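Side-chain contacts in 4'-phospho-dehydrooxetanocin synthase (Bacillus megaterium, PDB 5UL3), which catalyses the cobalamin-dependent radical S-adenosylmethionine ring contraction of dAMP to an oxetane aldehyde, a step in the biosynthesis of oxetanocin A: residues 630-635 against 698-703; 637-642 against 659-664; 154-159 against 170-175. One frame throughout, in Å; residues are numbered along the deposited sequence. Where two conformers were deposited one is given.

Interaction 1 of 3, residues 630-635 against 698-703. With EDO (1,2-ethanediol), chain T; EDO (1,2-ethanediol), chain B; EDO (1,2-ethanediol), chain K.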
loop_
_atom_site.group_PDB
_atom_site.type_symbol
_atom_site.label_atom_id
_atom_site.label_comp_id
_atom_site.label_asym_id
_atom_site.label_seq_id
_atom_site.Cartn_x
_atom_site.Cartn_y
_atom_site.Cartn_z
ATOM N N MET A 630 23.648 7.043 9.565
ATOM C CA MET A 630 22.850 6.177 8.699
ATOM C C MET A 630 23.464 6.049 7.311
ATOM O O MET A 630 23.470 4.957 6.735
ATOM C CB MET A 630 21.417 6.698 8.632
ATOM C CG MET A 630 20.624 6.346 9.880
ATOM S SD MET A 630 18.953 7.023 9.878
ATOM C CE MET A 630 19.324 8.686 10.283
ATOM N N GLU A 631 23.991 7.147 6.752
ATOM C CA GLU A 631 24.668 7.058 5.458
ATOM C C GLU A 631 25.883 6.152 5.533
ATOM O O GLU A 631 26.150 5.372 4.613
ATOM C CB GLU A 631 25.118 8.439 4.983
ATOM C CG GLU A 631 24.013 9.446 4.713
ATOM C CD GLU A 631 24.589 10.796 4.316
ATOM O OE1 GLU A 631 25.492 11.293 5.031
ATOM O OE2 GLU A 631 24.171 11.336 3.275
ATOM N N THR A 632 26.669 6.286 6.606
ATOM C CA THR A 632 27.867 5.479 6.740
ATOM C C THR A 632 27.518 4.008 6.895
ATOM O O THR A 632 28.162 3.141 6.286
ATOM C CB THR A 632 28.683 5.997 7.927
ATOM O OG1 THR A 632 29.058 7.345 7.645
ATOM C CG2 THR A 632 29.932 5.163 8.125
ATOM N N HIS A 633 26.501 3.713 7.705
ATOM C CA HIS A 633 26.033 2.339 7.870
ATOM C C HIS A 633 25.633 1.715 6.536
ATOM O O HIS A 633 25.994 0.569 6.244
ATOM C CB HIS A 633 24.849 2.313 8.831
ATOM C CG HIS A 633 24.103 1.017 8.844
ATOM N ND1 HIS A 633 22.801 0.903 8.407
ATOM C CD2 HIS A 633 24.472 -0.219 9.254
ATOM C CE1 HIS A 633 22.403 -0.350 8.546
ATOM N NE2 HIS A 633 23.399 -1.049 9.060
ATOM N N ARG A 634 24.884 2.458 5.720
ATOM C CA ARG A 634 24.475 1.945 4.413
ATOM C C ARG A 634 25.687 1.662 3.543
ATOM O O ARG A 634 25.751 0.637 2.855
ATOM C CB ARG A 634 23.548 2.954 3.729
ATOM C CG ARG A 634 23.126 2.541 2.321
ATOM C CD ARG A 634 22.409 3.703 1.623
ATOM N NE ARG A 634 21.136 4.059 2.254
ATOM C CZ ARG A 634 19.961 3.525 1.932
ATOM N NH1 ARG A 634 19.868 2.579 0.980
ATOM N NH2 ARG A 634 18.871 3.942 2.556
ATOM N N GLU A 635 26.649 2.574 3.552
ATOM C CA GLU A 635 27.888 2.391 2.812
ATOM C C GLU A 635 28.627 1.140 3.283
ATOM O O GLU A 635 29.039 0.299 2.474
ATOM C CB GLU A 635 28.719 3.662 3.001
ATOM C CG GLU A 635 29.969 3.826 2.203
ATOM C CD GLU A 635 30.564 5.207 2.438
ATOM O OE1 GLU A 635 29.975 6.191 1.946
ATOM O OE2 GLU A 635 31.581 5.315 3.155
ATOM N N GLU A 698 32.246 -1.290 13.885
ATOM C CA GLU A 698 32.649 -0.863 15.223
ATOM C C GLU A 698 33.216 0.547 15.182
ATOM O O GLU A 698 32.916 1.369 16.053
ATOM C CB GLU A 698 33.679 -1.823 15.834
ATOM C CG GLU A 698 34.046 -1.378 17.265
ATOM C CD GLU A 698 35.265 -2.065 17.862
ATOM O OE1 GLU A 698 35.965 -2.798 17.144
ATOM O OE2 GLU A 698 35.512 -1.863 19.073
ATOM N N LYS A 699 34.015 0.851 14.160
ATOM C CA LYS A 699 34.626 2.172 14.064
ATOM C C LYS A 699 33.560 3.255 13.989
ATOM O O LYS A 699 33.652 4.288 14.668
ATOM C CB LYS A 699 35.552 2.238 12.850
ATOM C CG LYS A 699 36.165 3.611 12.633
ATOM C CD LYS A 699 37.421 3.541 11.787
ATOM C CE LYS A 699 38.117 4.893 11.737
ATOM N NZ LYS A 699 37.257 5.916 11.079
ATOM N N LEU A 700 32.531 3.029 13.171
ATOM C CA LEU A 700 31.398 3.948 13.122
ATOM C C LEU A 700 30.741 4.095 14.488
ATOM O O LEU A 700 30.460 5.209 14.941
ATOM C CB LEU A 700 30.375 3.453 12.091
ATOM C CG LEU A 700 29.002 4.132 12.108
ATOM C CD1 LEU A 700 29.170 5.615 11.849
ATOM C CD2 LEU A 700 28.009 3.488 11.071
ATOM N N LEU A 701 30.470 2.980 15.159
ATOM C CA LEU A 701 29.715 3.068 16.397
ATOM C C LEU A 701 30.559 3.640 17.536
ATOM O O LEU A 701 29.994 4.170 18.500
ATOM C CB LEU A 701 29.136 1.697 16.752
ATOM C CG LEU A 701 28.087 1.178 15.742
ATOM C CD1 LEU A 701 27.540 -0.166 16.178
ATOM C CD2 LEU A 701 26.935 2.202 15.563
ATOM N N ARG A 702 31.893 3.571 17.430
ATOM C CA ARG A 702 32.734 4.274 18.397
ATOM C C ARG A 702 32.604 5.785 18.243
ATOM O O ARG A 702 32.640 6.514 19.240
ATOM C CB ARG A 702 34.200 3.840 18.249
ATOM C CG ARG A 702 34.493 2.395 18.658
ATOM C CD ARG A 702 34.187 2.116 20.138
ATOM N NE ARG A 702 34.466 0.718 20.474
ATOM C CZ ARG A 702 34.200 0.152 21.644
ATOM N NH1 ARG A 702 33.671 0.866 22.630
ATOM N NH2 ARG A 702 34.478 -1.130 21.837
ATOM N N ASP A 703 32.442 6.279 17.008
ATOM C CA ASP A 703 32.127 7.694 16.824
ATOM C C ASP A 703 30.763 8.037 17.412
ATOM O O ASP A 703 30.606 9.091 18.037
ATOM C CB ASP A 703 32.173 8.083 15.339
ATOM C CG ASP A 703 33.592 8.141 14.774
ATOM O OD1 ASP A 703 34.556 8.322 15.545
ATOM O OD2 ASP A 703 33.738 8.031 13.539
HETATM C C1 EDO T . 20.750 7.148 4.729
HETATM O O1 EDO T . 21.313 6.581 3.535
HETATM C C2 EDO T . 19.255 6.904 4.739
HETATM O O2 EDO T . 19.031 5.506 4.888
HETATM C C1 EDO B . 34.323 6.266 9.711
HETATM O O1 EDO B . 35.044 5.043 9.525
HETATM C C2 EDO B . 33.377 6.107 10.894
HETATM O O2 EDO B . 32.570 7.283 11.030
HETATM C C1 EDO K . 35.045 11.285 16.964
HETATM O O1 EDO K . 35.435 10.151 17.746
HETATM C C2 EDO K . 33.557 11.545 17.166
HETATM O O2 EDO K . 33.338 12.242 18.400
#
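Leu700 extends its CG away from the backbone N (chi1 168°), which carries both methyls out to segment 630-635 of helix 620-648. At Thr632 (chi1 -62°) the CG2 methyl lies trans to the backbone N and faces both leucine methyls, while OG1 turns back beside N. The two side chains run alongside each other and point opposite ways. Thr632 CG2 lies 3.8 Å from Leu700 CD1 and 3.9 Å from Leu700 CD2. Leu700 CD2 also reaches the next residue, 3.7 Å from His633 N and 4.0 Å from His633 CB. No hydrogen bond crosses the contact. Thr632 OG1 is bonded within its own helix, to Ser628 O.

This is helix-helix packing in the C-terminal helix bundle, away from the cofactors. Between the two segments the nearest CA atoms are those of Thr632 and Leu700, 7.5 Å apart.

The charged groups nearby find other partners. Arg702 grips Glu698 side-on in a salt bridge, one turn back on its own helix. Both NE and NH2 of Arg702 reach the single atom Glu698 OE2, with NH2 to OE2 at 3.0 Å and OE2 in the guanidinium plane. Arg702 NH1 forms a second salt bridge, with Glu705 OE1, and Arg702 makes a cation-pi contact with Phe729. An ethanediol, probably from the crystallisation liquor, takes bonds from Arg634 NE and NH2. The NH2 bond, to its O2, is 2.8 Å.

Interaction 2 of 3, residues 637-642 against 659-664. With EDO (1,2-ethanediol), chain H.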
loop_
_atom_site.group_PDB
_atom_site.type_symbol
_atom_site.label_atom_id
_atom_site.label_comp_id
_atom_site.label_asym_id
_atom_site.label_seq_id
_atom_site.Cartn_x
_atom_site.Cartn_y
_atom_site.Cartn_z
ATOM N N SER A 637 27.362 -1.417 4.792
ATOM C CA SER A 637 26.559 -2.585 4.432
ATOM C C SER A 637 26.701 -2.931 2.953
ATOM O O SER A 637 26.725 -4.114 2.593
ATOM C CB SER A 637 25.087 -2.342 4.777
ATOM O OG SER A 637 24.921 -2.193 6.182
ATOM N N HIS A 638 26.768 -1.924 2.079
ATOM C CA HIS A 638 26.974 -2.224 0.666
ATOM C C HIS A 638 28.321 -2.900 0.447
ATOM O O HIS A 638 28.422 -3.922 -0.247
ATOM C CB HIS A 638 26.896 -0.963 -0.191
ATOM C CG HIS A 638 27.322 -1.205 -1.606
ATOM N ND1 HIS A 638 26.468 -1.729 -2.553
ATOM C CD2 HIS A 638 28.524 -1.069 -2.217
ATOM C CE1 HIS A 638 27.121 -1.882 -3.695
ATOM N NE2 HIS A 638 28.371 -1.491 -3.516
ATOM N N PHE A 639 29.377 -2.334 1.014
ATOM C CA PHE A 639 30.689 -2.873 0.702
ATOM C C PHE A 639 31.003 -4.133 1.487
ATOM O O PHE A 639 31.964 -4.832 1.142
ATOM C CB PHE A 639 31.750 -1.793 0.897
ATOM C CG PHE A 639 31.737 -0.770 -0.193
ATOM C CD1 PHE A 639 32.136 -1.113 -1.479
ATOM C CD2 PHE A 639 31.283 0.513 0.041
ATOM C CE1 PHE A 639 32.102 -0.176 -2.513
ATOM C CE2 PHE A 639 31.235 1.448 -0.984
ATOM C CZ PHE A 639 31.645 1.108 -2.261
ATOM N N LEU A 640 30.192 -4.465 2.493
ATOM C CA LEU A 640 30.261 -5.796 3.082
ATOM C C LEU A 640 30.100 -6.870 2.016
ATOM O O LEU A 640 30.906 -7.805 1.930
ATOM C CB LEU A 640 29.185 -5.969 4.146
ATOM C CG LEU A 640 28.914 -7.432 4.493
ATOM C CD1 LEU A 640 30.081 -8.052 5.331
ATOM C CD2 LEU A 640 27.577 -7.590 5.201
ATOM N N LEU A 641 29.045 -6.764 1.200
ATOM C CA LEU A 641 28.825 -7.775 0.173
ATOM C C LEU A 641 29.937 -7.762 -0.870
ATOM O O LEU A 641 30.362 -8.823 -1.345
ATOM C CB LEU A 641 27.465 -7.580 -0.493
ATOM C CG LEU A 641 27.131 -8.663 -1.512
ATOM C CD1 LEU A 641 27.328 -10.034 -0.882
ATOM C CD2 LEU A 641 25.687 -8.487 -1.994
ATOM N N LYS A 642 30.421 -6.575 -1.245
ATOM C CA LYS A 642 31.535 -6.523 -2.183
ATOM C C LYS A 642 32.764 -7.203 -1.589
ATOM O O LYS A 642 33.485 -7.925 -2.289
ATOM C CB LYS A 642 31.838 -5.074 -2.565
ATOM C CG LYS A 642 32.770 -4.933 -3.752
ATOM C CD LYS A 642 32.950 -3.477 -4.142
ATOM C CE LYS A 642 33.414 -3.328 -5.591
ATOM N NZ LYS A 642 32.386 -3.656 -6.652
ATOM N N SER A 659 40.044 -1.261 -1.490
ATOM C CA SER A 659 41.210 -0.632 -0.876
ATOM C C SER A 659 40.998 0.869 -0.702
ATOM O O SER A 659 41.308 1.423 0.358
ATOM C CB SER A 659 42.457 -0.917 -1.710
ATOM O OG SER A 659 43.624 -0.574 -0.995
ATOM N N ASP A 660 40.447 1.536 -1.720
ATOM C CA ASP A 660 40.098 2.951 -1.591
ATOM C C ASP A 660 39.142 3.181 -0.427
ATOM O O ASP A 660 39.319 4.116 0.362
ATOM C CB ASP A 660 39.471 3.463 -2.888
ATOM C CG ASP A 660 40.499 3.769 -3.950
ATOM O OD1 ASP A 660 41.707 3.608 -3.672
ATOM O OD2 ASP A 660 40.097 4.175 -5.062
ATOM N N PHE A 661 38.106 2.344 -0.319
ATOM C CA PHE A 661 37.119 2.512 0.741
ATOM C C PHE A 661 37.754 2.317 2.114
ATOM O O PHE A 661 37.558 3.135 3.021
ATOM C CB PHE A 661 35.958 1.537 0.522
ATOM C CG PHE A 661 34.942 1.537 1.620
ATOM C CD1 PHE A 661 33.942 2.494 1.661
ATOM C CD2 PHE A 661 34.981 0.572 2.616
ATOM C CE1 PHE A 661 33.005 2.492 2.677
ATOM C CE2 PHE A 661 34.046 0.561 3.631
ATOM C CZ PHE A 661 33.056 1.524 3.665
ATOM N N LEU A 662 38.518 1.232 2.283
ATOM C CA LEU A 662 39.185 0.986 3.560
ATOM C C LEU A 662 40.147 2.111 3.908
ATOM O O LEU A 662 40.259 2.503 5.075
ATOM C CB LEU A 662 39.928 -0.350 3.522
ATOM C CG LEU A 662 39.036 -1.582 3.403
ATOM C CD1 LEU A 662 39.830 -2.887 3.398
ATOM C CD2 LEU A 662 38.033 -1.562 4.525
ATOM N N ARG A 663 40.854 2.640 2.908
ATOM C CA ARG A 663 41.793 3.726 3.167
ATOM C C ARG A 663 41.058 4.999 3.565
ATOM O O ARG A 663 41.511 5.733 4.450
ATOM C CB ARG A 663 42.670 3.963 1.940
ATOM C CG ARG A 663 43.679 5.080 2.111
ATOM C CD ARG A 663 44.599 5.183 0.909
ATOM N NE ARG A 663 43.867 5.508 -0.313
ATOM C CZ ARG A 663 43.583 6.746 -0.706
ATOM N NH1 ARG A 663 43.965 7.782 0.030
ATOM N NH2 ARG A 663 42.914 6.947 -1.833
ATOM N N MET A 664 39.918 5.271 2.933
ATOM C CA MET A 664 39.107 6.418 3.327
ATOM C C MET A 664 38.638 6.319 4.772
ATOM O O MET A 664 38.379 7.349 5.402
ATOM C CB MET A 664 37.905 6.546 2.392
ATOM C CG MET A 664 37.074 7.798 2.603
ATOM S SD MET A 664 35.486 7.709 1.753
ATOM C CE MET A 664 34.735 6.309 2.582
HETATM C C1 EDO H . 23.341 -3.264 -1.854
HETATM O O1 EDO H . 23.846 -1.980 -2.244
HETATM C C2 EDO H . 21.841 -3.271 -2.158
HETATM O O2 EDO H . 21.329 -4.568 -1.878
#
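Phe639 and Phe661 make the aromatic contact between segments 637-642 and 659-664. Their ring planes are inclined by 33° and their centroids are 4.7 Å apart. The pair is oblique. Phe639 CD2 sits over one face of the Phe661 ring, 3.6 Å above its plane and shifted toward the rim. It lies equally close to two ring atoms, with Phe639 CD2 3.7 Å from both Phe661 CD1 and Phe661 CE1. A chi1 of 175° swings the Phe661 ring to the far side from its own backbone N and out to Phe639. Within its own helix, Phe639 carries His638 CD2 over the centre of one ring face, 3.5 Å above the plane, and Lys642 CD lies at the ring edge.

The hydrogen bonds of His638 involve other partners. His638 ND1 and O1 of an ethanediol molecule are hydrogen-bonded at 2.7 Å, nearly straight at 167°. The diol oxygen lies at the edge of the imidazole. His638 NE2 bonds to Glu494 OE2 and Lys642 NZ forms a salt bridge with it, so the two residues, one turn apart, converge on one oxygen.

This is buried helix-helix packing in the C-terminal helix bundle, away from the annotated sites. It joins helix 620-648 to helix 652-664, which follows it in the chain. His638 stacks on Tyr534 and touches helix 484-493. Phe639 and Leu662 both pack on Trp693 of helix 683-709, which thus touches both helices.

Interaction 3 of 3, residues 154-159 against 170-175; sequences KVELID and IKNLLD
Asn172 meets Glu156 and Ile158, two residues on the same side of strand 154-159. Its chi1 of -174° points the amide away from the helix backbone N and across to the strand. Asn172 ND2 donates to Glu156 OE2 at 2.9 Å, with an N-H...O angle of 148°. The oxygen lies in the amide plane and is met nearly along its C-O axis. The carboxylate and amide planes are 76° apart. Asn172 was deposited in two conformers, and this geometry belongs to one. In it Asn172 OD1 is nearly as close to Glu156 OE2 as ND2 is. Two acceptors this near make the details of this conformer doubtful. The CD1 methyl of Ile158 packs against the amide, 3.5 Å from Asn172 CG.

This is strand-to-helix packing in the Rossmann fold that houses cobalamin. Strand 154-159 is an outermost strand of the sheet and pairs in parallel with strand 119-124. Helix 166-176 is the connection of a beta-alpha-beta crossover that passes over strand 119-124 to strand 180-184.

Next, Leu173 packs on Thr121 of strand 119-124 and on Ile200 of helix 190-205. Leu174 turns to His203 of that helix.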
loop_
_atom_site.group_PDB
_atom_site.type_symbol
_atom_site.label_atom_id
_atom_site.label_comp_id
_atom_site.label_asym_id
_atom_site.label_seq_id
_atom_site.Cartn_x
_atom_site.Cartn_y
_atom_site.Cartn_z
ATOM N N LYS A 154 -26.402 0.042 5.961
ATOM C CA LYS A 154 -25.708 0.850 6.951
ATOM C C LYS A 154 -24.389 0.158 7.270
ATOM O O LYS A 154 -24.373 -1.034 7.571
ATOM C CB LYS A 154 -26.566 0.996 8.203
ATOM C CG LYS A 154 -27.866 1.774 7.918
ATOM C CD LYS A 154 -28.492 2.280 9.210
ATOM C CE LYS A 154 -29.999 2.077 9.208
ATOM N NZ LYS A 154 -30.601 2.333 10.554
ATOM N N VAL A 155 -23.284 0.886 7.164
ATOM C CA VAL A 155 -21.961 0.299 7.325
ATOM C C VAL A 155 -21.321 0.906 8.564
ATOM O O VAL A 155 -21.333 2.127 8.737
ATOM C CB VAL A 155 -21.070 0.524 6.086
ATOM C CG1 VAL A 155 -19.711 -0.187 6.252
ATOM C CG2 VAL A 155 -21.772 0.032 4.816
ATOM N N GLU A 156 -20.762 0.051 9.409
ATOM C CA GLU A 156 -19.968 0.474 10.560
ATOM C C GLU A 156 -18.529 0.044 10.320
ATOM O O GLU A 156 -18.286 -1.092 9.909
ATOM C CB GLU A 156 -20.508 -0.136 11.855
ATOM C CG GLU A 156 -19.513 -0.132 13.022
ATOM C CD GLU A 156 -19.967 0.725 14.196
ATOM O OE1 GLU A 156 -21.090 1.272 14.127
ATOM O OE2 GLU A 156 -19.200 0.849 15.184
ATOM N N LEU A 157 -17.587 0.957 10.566
ATOM C CA LEU A 157 -16.164 0.715 10.351
ATOM C C LEU A 157 -15.458 0.635 11.696
ATOM O O LEU A 157 -15.652 1.507 12.553
ATOM C CB LEU A 157 -15.537 1.830 9.514
ATOM C CG LEU A 157 -15.986 1.864 8.041
ATOM C CD1 LEU A 157 -15.516 3.149 7.377
ATOM C CD2 LEU A 157 -15.393 0.638 7.350
ATOM N N ILE A 158 -14.653 -0.406 11.866
ATOM C CA ILE A 158 -13.791 -0.575 13.029
ATOM C C ILE A 158 -12.373 -0.769 12.515
ATOM O O ILE A 158 -12.150 -1.583 11.608
ATOM C CB ILE A 158 -14.215 -1.781 13.887
ATOM C CG1 ILE A 158 -15.681 -1.661 14.318
ATOM C CG2 ILE A 158 -13.306 -1.879 15.130
ATOM C CD1 ILE A 158 -16.184 -2.905 15.026
ATOM N N ASP A 159 -11.410 -0.033 13.089
ATOM C CA ASP A 159 -10.028 -0.078 12.612
ATOM C C ASP A 159 -9.104 -0.290 13.808
ATOM O O ASP A 159 -8.965 0.606 14.646
ATOM C CB ASP A 159 -9.649 1.209 11.873
ATOM C CG ASP A 159 -8.328 1.081 11.089
ATOM O OD1 ASP A 159 -7.568 0.118 11.333
ATOM O OD2 ASP A 159 -8.062 1.931 10.205
ATOM N N ILE A 170 -15.455 -6.863 19.925
ATOM C CA ILE A 170 -16.590 -7.721 20.265
ATOM C C ILE A 170 -17.690 -6.906 20.933
ATOM O O ILE A 170 -18.877 -7.056 20.611
ATOM C CB ILE A 170 -16.134 -8.892 21.153
ATOM C CG1 ILE A 170 -15.091 -9.743 20.428
ATOM C CG2 ILE A 170 -17.333 -9.730 21.590
ATOM C CD1 ILE A 170 -15.603 -10.385 19.145
ATOM N N LYS A 171 -17.310 -6.030 21.872
ATOM C CA LYS A 171 -18.275 -5.134 22.500
ATOM C C LYS A 171 -19.016 -4.317 21.455
ATOM O O LYS A 171 -20.244 -4.154 21.531
ATOM C CB LYS A 171 -17.566 -4.188 23.476
ATOM C CG LYS A 171 -17.193 -4.765 24.835
ATOM C CD LYS A 171 -16.749 -3.624 25.766
ATOM C CE LYS A 171 -17.742 -2.452 25.697
ATOM N NZ LYS A 171 -17.381 -1.251 26.520
ATOM N N ASN A 172 -18.278 -3.782 20.480
ATOM C CA ASN A 172 -18.881 -2.995 19.410
ATOM C C ASN A 172 -19.885 -3.823 18.618
ATOM O O ASN A 172 -20.973 -3.341 18.287
ATOM C CB ASN A 172 -17.773 -2.453 18.499
ATOM C CG ASN A 172 -18.285 -1.488 17.440
ATOM O OD1 ASN A 172 -19.210 -1.794 16.690
ATOM N ND2 ASN A 172 -17.661 -0.316 17.364
ATOM N N LEU A 173 -19.529 -5.068 18.295
ATOM C CA LEU A 173 -20.423 -5.927 17.523
ATOM C C LEU A 173 -21.707 -6.222 18.289
ATOM O O LEU A 173 -22.799 -6.229 17.711
ATOM C CB LEU A 173 -19.720 -7.233 17.164
ATOM C CG LEU A 173 -18.518 -7.122 16.210
ATOM C CD1 LEU A 173 -17.752 -8.438 16.117
ATOM C CD2 LEU A 173 -19.003 -6.684 14.808
ATOM N N LEU A 174 -21.590 -6.516 19.587
ATOM C CA LEU A 174 -22.787 -6.815 20.360
ATOM C C LEU A 174 -23.724 -5.621 20.399
ATOM O O LEU A 174 -24.946 -5.790 20.358
ATOM C CB LEU A 174 -22.402 -7.251 21.777
ATOM C CG LEU A 174 -21.577 -8.532 21.904
ATOM C CD1 LEU A 174 -21.392 -8.890 23.379
ATOM C CD2 LEU A 174 -22.212 -9.685 21.152
ATOM N N ASP A 175 -23.163 -4.407 20.441
ATOM C CA ASP A 175 -23.980 -3.201 20.491
ATOM C C ASP A 175 -24.657 -2.927 19.151
ATOM O O ASP A 175 -25.842 -2.593 19.114
ATOM C CB ASP A 175 -23.115 -2.011 20.911
ATOM C CG ASP A 175 -23.892 -0.694 20.934
ATOM O OD1 ASP A 175 -24.817 -0.561 21.755
ATOM O OD2 ASP A 175 -23.568 0.209 20.136
#

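Interaction 3 comes first along the chain, in the cobalamin-housing Rossmann fold. Interactions 1 and 2 come later, in the C-terminal helix bundle. Interaction 2 is nested within the loop closed by interaction 1, and both use helix 620-648. One contact joins that helix to 683-709 and the other joins it to 652-664, so three helices are tied together. The centres of interactions 1 and 2 are 12 Å apart, and Glu635 of interaction 1 packs on Phe661 and Met664 of interaction 2. Interaction 3 is remote, with centres 49 Å from interaction 1 and 55 Å from interaction 2. The three contacts therefore belong to the internal packing of two separate domains.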